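Local structure of acyl-CoA N-acyltransferases (NAT) superfamily protein (Arabidopsis thaliana, 6TH0) at residues A[5-13]-A[46-54]. The protein probably transfers the acetyl group of acetyl-CoA to the N-terminal methionine of transmembrane proteins and to protein lysines, through the GNAT-family domain described here. Residues are numbered along the deposited sequence; the frame is centred on the assembly and turned at random.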
ATOM      1  N   THR A   5      -9.486   1.174  20.232  1.00 84.52           N
ATOM      2  CA  THR A   5      -8.458   0.162  20.430  1.00 77.46           C
ATOM      3  C   THR A   5      -7.316   0.286  19.410  1.00 70.36           C
ATOM      4  O   THR A   5      -6.147   0.288  19.795  1.00 72.53           O
ATOM      5  CB  THR A   5      -9.056  -1.270  20.369  1.00 76.58           C
ATOM      6  OG1 THR A   5      -9.871  -1.411  19.201  1.00 80.47           O
ATOM      7  CG2 THR A   5      -9.903  -1.553  21.598  1.00 81.76           C
ATOM      8  N   ILE A   6      -7.643   0.405  18.121  1.00 62.55           N
ATOM      9  CA  ILE A   6      -6.647   0.431  17.049  1.00 57.31           C
ATOM     10  C   ILE A   6      -6.350   1.873  16.656  1.00 63.95           C
ATOM     11  O   ILE A   6      -7.272   2.658  16.403  1.00 66.96           O
ATOM     12  CB  ILE A   6      -7.126  -0.370  15.828  1.00 57.35           C
ATOM     13  CG1 ILE A   6      -7.453  -1.812  16.228  1.00 57.34           C
ATOM     14  CG2 ILE A   6      -6.061  -0.369  14.745  1.00 53.27           C
ATOM     15  CD1 ILE A   6      -6.274  -2.555  16.840  1.00 60.73           C
ATOM     16  N   CYS A   7      -5.062   2.217  16.593  1.00 61.59           N
ATOM     17  CA  CYS A   7      -4.591   3.543  16.214  1.00 60.46           C
ATOM     18  C   CYS A   7      -3.622   3.453  15.040  1.00 55.86           C
ATOM     19  O   CYS A   7      -3.060   2.393  14.749  1.00 52.13           O
ATOM     20  CB  CYS A   7      -3.915   4.257  17.393  1.00 58.48           C
ATOM     21  SG  CYS A   7      -5.007   4.703  18.749  1.00 76.84           S
ATOM     22  N   PHE A   8      -3.421   4.584  14.367  1.00 60.07           N
ATOM     23  CA  PHE A   8      -2.560   4.629  13.194  1.00 56.23           C
ATOM     24  C   PHE A   8      -1.519   5.727  13.349  1.00 55.72           C
ATOM     25  O   PHE A   8      -1.826   6.822  13.821  1.00 56.65           O
ATOM     26  CB  PHE A   8      -3.401   4.816  11.930  1.00 56.79           C
ATOM     27  CG  PHE A   8      -4.489   3.783  11.789  1.00 56.56           C
ATOM     28  CD1 PHE A   8      -4.212   2.522  11.274  1.00 52.22           C
ATOM     29  CD2 PHE A   8      -5.780   4.062  12.204  1.00 59.24           C
ATOM     30  CE1 PHE A   8      -5.203   1.569  11.164  1.00 53.47           C
ATOM     31  CE2 PHE A   8      -6.777   3.107  12.095  1.00 57.63           C
ATOM     32  CZ  PHE A   8      -6.490   1.865  11.573  1.00 57.73           C
ATOM     33  N   ARG A   9      -0.277   5.414  13.003  1.00 52.78           N
ATOM     34  CA  ARG A   9       0.805   6.384  13.095  1.00 53.37           C
ATOM     35  C   ARG A   9       1.784   6.120  11.969  1.00 52.32           C
ATOM     36  O   ARG A   9       1.774   5.034  11.372  1.00 49.15           O
ATOM     37  CB  ARG A   9       1.517   6.304  14.451  1.00 51.91           C
ATOM     38  CG  ARG A   9       2.056   4.887  14.768  1.00 49.11           C
ATOM     39  CD  ARG A   9       3.170   4.957  15.809  1.00 53.21           C
ATOM     40  NE  ARG A   9       3.625   3.627  16.232  1.00 57.48           N
ATOM     41  CZ  ARG A   9       4.477   2.877  15.539  1.00 57.62           C
ATOM     42  NH1 ARG A   9       4.949   3.311  14.377  1.00 61.40           N
ATOM     43  NH2 ARG A   9       4.855   1.689  15.996  1.00 53.99           N
ATOM     44  N   PRO A  10       2.633   7.090  11.637  1.00 55.20           N
ATOM     45  CA  PRO A  10       3.663   6.837  10.630  1.00 48.38           C
ATOM     46  C   PRO A  10       4.611   5.749  11.108  1.00 51.93           C
ATOM     47  O   PRO A  10       4.878   5.604  12.302  1.00 52.32           O
ATOM     48  CB  PRO A  10       4.374   8.185  10.493  1.00 55.60           C
ATOM     49  CG  PRO A  10       3.378   9.200  11.017  1.00 63.09           C
ATOM     50  CD  PRO A  10       2.640   8.485  12.109  1.00 60.71           C
ATOM     51  N   ILE A  11       5.107   4.961  10.163  1.00 48.84           N
ATOM     52  CA  ILE A  11       6.170   4.025  10.505  1.00 52.67           C
ATOM     53  C   ILE A  11       7.459   4.794  10.770  1.00 56.24           C
ATOM     54  O   ILE A  11       7.778   5.775  10.079  1.00 57.42           O
ATOM     55  CB  ILE A  11       6.338   2.980   9.393  1.00 50.97           C
ATOM     56  CG1 ILE A  11       5.067   2.142   9.306  1.00 49.62           C
ATOM     57  CG2 ILE A  11       7.512   2.045   9.721  1.00 56.34           C
ATOM     58  CD1 ILE A  11       5.087   1.087   8.226  1.00 50.71           C
ATOM     59  N   ASN A  12       8.188   4.391  11.799  1.00 55.39           N
ATOM     60  CA  ASN A  12       9.442   5.039  12.167  1.00 56.71           C
ATOM     61  C   ASN A  12      10.542   4.004  12.329  1.00 58.27           C
ATOM     62  O   ASN A  12      10.289   2.796  12.298  1.00 51.81           O
ATOM     63  CB  ASN A  12       9.282   5.870  13.452  1.00 68.20           C
ATOM     64  CG  ASN A  12       8.824   5.048  14.634  1.00 69.53           C
ATOM     65  OD1 ASN A  12       9.568   4.211  15.145  1.00 71.05           O
ATOM     66  ND2 ASN A  12       7.595   5.287  15.082  1.00 64.03           N
ATOM     67  N   PRO A  13      11.791   4.450  12.499  1.00 62.99           N
ATOM     68  CA  PRO A  13      12.910   3.492  12.540  1.00 62.93           C
ATOM     69  C   PRO A  13      12.790   2.426  13.616  1.00 64.79           C
ATOM     70  O   PRO A  13      13.300   1.316  13.419  1.00 62.43           O
ATOM     71  CB  PRO A  13      14.126   4.394  12.777  1.00 66.20           C
ATOM     72  CG  PRO A  13      13.727   5.701  12.155  1.00 66.34           C
ATOM     73  CD  PRO A  13      12.256   5.844  12.428  1.00 62.36           C
ATOM     74  N   VAL A  46       5.877   6.689   1.768  1.00 49.72           N
ATOM     75  CA  VAL A  46       4.994   7.064   2.854  1.00 47.49           C
ATOM     76  C   VAL A  46       4.447   5.773   3.426  1.00 48.36           C
ATOM     77  O   VAL A  46       4.270   4.772   2.716  1.00 49.76           O
ATOM     78  CB  VAL A  46       3.873   8.036   2.428  1.00 49.57           C
ATOM     79  CG1 VAL A  46       4.452   9.408   2.123  1.00 57.55           C
ATOM     80  CG2 VAL A  46       3.118   7.497   1.219  1.00 52.54           C
ATOM     81  N   SER A  47       4.189   5.782   4.724  1.00 47.65           N
ATOM     82  CA  SER A  47       3.668   4.540   5.269  1.00 42.41           C
ATOM     83  C   SER A  47       2.966   4.775   6.595  1.00 50.26           C
ATOM     84  O   SER A  47       3.140   5.806   7.250  1.00 60.64           O
ATOM     85  CB  SER A  47       4.801   3.532   5.447  1.00 42.62           C
ATOM     86  OG  SER A  47       5.771   4.074   6.321  1.00 50.66           O
ATOM     87  N   TRP A  48       2.144   3.795   6.959  1.00 42.83           N
ATOM     88  CA  TRP A  48       1.330   3.858   8.159  1.00 47.33           C
ATOM     89  C   TRP A  48       1.398   2.524   8.883  1.00 46.62           C
ATOM     90  O   TRP A  48       1.398   1.463   8.253  1.00 44.59           O
ATOM     91  CB  TRP A  48      -0.118   4.206   7.829  1.00 50.17           C
ATOM     92  CG  TRP A  48      -0.293   5.628   7.426  1.00 51.39           C
ATOM     93  CD1 TRP A  48      -0.643   6.667   8.237  1.00 61.42           C
ATOM     94  CD2 TRP A  48      -0.121   6.187   6.113  1.00 53.66           C
ATOM     95  NE1 TRP A  48      -0.707   7.830   7.515  1.00 62.09           N
ATOM     96  CE2 TRP A  48      -0.398   7.561   6.206  1.00 56.89           C
ATOM     97  CE3 TRP A  48       0.230   5.654   4.869  1.00 49.63           C
ATOM     98  CZ2 TRP A  48      -0.327   8.423   5.103  1.00 60.41           C
ATOM     99  CZ3 TRP A  48       0.292   6.500   3.773  1.00 45.72           C
ATOM    100  CH2 TRP A  48       0.022   7.878   3.900  1.00 52.52           C
ATOM    101  N   ALA A  49       1.445   2.586  10.202  1.00 44.62           N
ATOM    102  CA  ALA A  49       1.373   1.409  11.045  1.00 49.12           C
ATOM    103  C   ALA A  49       0.038   1.429  11.770  1.00 46.21           C
ATOM    104  O   ALA A  49      -0.499   2.493  12.084  1.00 46.19           O
ATOM    105  CB  ALA A  49       2.527   1.375  12.054  1.00 49.57           C
ATOM    106  N   ALA A  50      -0.513   0.247  11.991  1.00 45.37           N
ATOM    107  CA  ALA A  50      -1.643   0.056  12.890  1.00 50.54           C
ATOM    108  C   ALA A  50      -1.116  -0.564  14.171  1.00 45.92           C
ATOM    109  O   ALA A  50      -0.328  -1.511  14.118  1.00 50.13           O
ATOM    110  CB  ALA A  50      -2.703  -0.853  12.265  1.00 43.55           C
ATOM    111  N   VAL A  51      -1.521  -0.015  15.313  1.00 48.24           N
ATOM    112  CA  VAL A  51      -1.099  -0.533  16.607  1.00 52.81           C
ATOM    113  C   VAL A  51      -2.306  -0.689  17.519  1.00 59.22           C
ATOM    114  O   VAL A  51      -3.307   0.024  17.394  1.00 56.93           O
ATOM    115  CB  VAL A  51      -0.040   0.382  17.273  1.00 57.48           C
ATOM    116  CG1 VAL A  51       1.166   0.558  16.355  1.00 54.00           C
ATOM    117  CG2 VAL A  51      -0.651   1.738  17.638  1.00 62.24           C
ATOM    118  N   ASP A  52      -2.224  -1.668  18.415  1.00 62.04           N
ATOM    119  CA  ASP A  52      -3.182  -1.850  19.502  1.00 63.33           C
ATOM    120  C   ASP A  52      -2.417  -1.563  20.792  1.00 70.73           C
ATOM    121  O   ASP A  52      -1.785  -2.455  21.359  1.00 78.33           O
ATOM    122  CB  ASP A  52      -3.775  -3.254  19.487  1.00 56.58           C
ATOM    123  CG  ASP A  52      -4.759  -3.497  20.616  1.00 63.78           C
ATOM    124  OD1 ASP A  52      -5.008  -2.586  21.435  1.00 67.84           O
ATOM    125  OD2 ASP A  52      -5.280  -4.625  20.690  1.00 67.05           O
ATOM    126  N   ARG A  53      -2.478  -0.315  21.263  1.00 78.84           N
ATOM    127  CA  ARG A  53      -1.733   0.026  22.470  1.00 86.76           C
ATOM    128  C   ARG A  53      -2.327  -0.629  23.704  1.00 91.84           C
ATOM    129  O   ARG A  53      -1.732  -0.549  24.786  1.00 94.29           O
ATOM    130  CB  ARG A  53      -1.648   1.544  22.644  1.00 92.74           C
ATOM    131  CG  ARG A  53      -0.702   2.197  21.641  1.00 87.91           C
ATOM    132  CD  ARG A  53      -0.369   3.641  21.990  1.00 89.12           C
ATOM    133  NE  ARG A  53       0.342   4.291  20.892  1.00 81.71           N
ATOM    134  CZ  ARG A  53      -0.244   5.070  19.987  1.00 78.67           C
ATOM    135  NH1 ARG A  53      -1.548   5.305  20.063  1.00 75.90           N
ATOM    136  NH2 ARG A  53       0.469   5.620  19.011  1.00 74.35           N
ATOM    137  N   SER A  54      -3.483  -1.268  23.557  1.00 91.42           N
ATOM    138  CA  SER A  54      -4.126  -2.042  24.605  1.00 98.17           C
ATOM    139  C   SER A  54      -3.550  -3.447  24.738  1.00 95.35           C
ATOM    140  O   SER A  54      -4.029  -4.213  25.581  1.00101.54           O
ATOM    141  CB  SER A  54      -5.630  -2.123  24.333  1.00102.09           C
ATOM    142  OG  SER A  54      -6.210  -3.218  25.015  1.00108.99           O
TER
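Cys7 pairs with Val51, and Arg9 with Ala49, through two antiparallel rings of backbone hydrogen bonds. Cys7 N reaches Val51 O at 2.9 Å with an N-H...O angle of 170°, and Val51 N answers to Cys7 O; the shortest of the four, Ala49 N to Arg9 O at 2.7 Å, is also the straightest. Between these rings Phe8 faces Ala50 as a non-hydrogen-bonded pair, where Phe8 CA comes within 3.2 Å of Ala49 O in a CA-H...O contact.

On the face of Phe8 and Ala50, ring atom Phe8 CE1 lies 3.7 Å from Ala50 CB, while Ile6 CD1 meets Asp52 CB, the side chains crossing at about a right angle. On the opposite face, that of Arg9, Ala49 and Val51, Ile11 CG1 packs on Ala49 CB at 3.8 Å.

Arg9 rises from this same face, and the end of Arg53, from the loop beyond, reaches over it. Arg9 CG stands between its backbone N and carbonyl carbon (chi1 56°), and the extended chain beyond crosses Val51 CG1, with Ala49 CB over one guanidinium face. Arg9 NH1 donates to Pro10 O at 3.1 Å, almost in the guanidinium plane, and forms a salt bridge with Asp15; Arg9 NH2 bonds backbone Glu61 O. A leucine in place of Arg9 would probably leave Asp15 without this charged mate and uncover part of Val51. Val51 CG2 sits over the centre of one Arg53 guanidinium face, 4.1 Å from its plane, and Arg53 NE pairs with Glu61, whose negative charge probably eases the nearness of the two arginines.

Strand 6-10 is an outermost strand of the mixed GNAT sheet, and strand 45-52 continues it to strand 63-73. Helix 111-123 covers Phe8 and Trp48, whereas Val39 and Val40 of helix 33-41 meet Ser47 and Ile11.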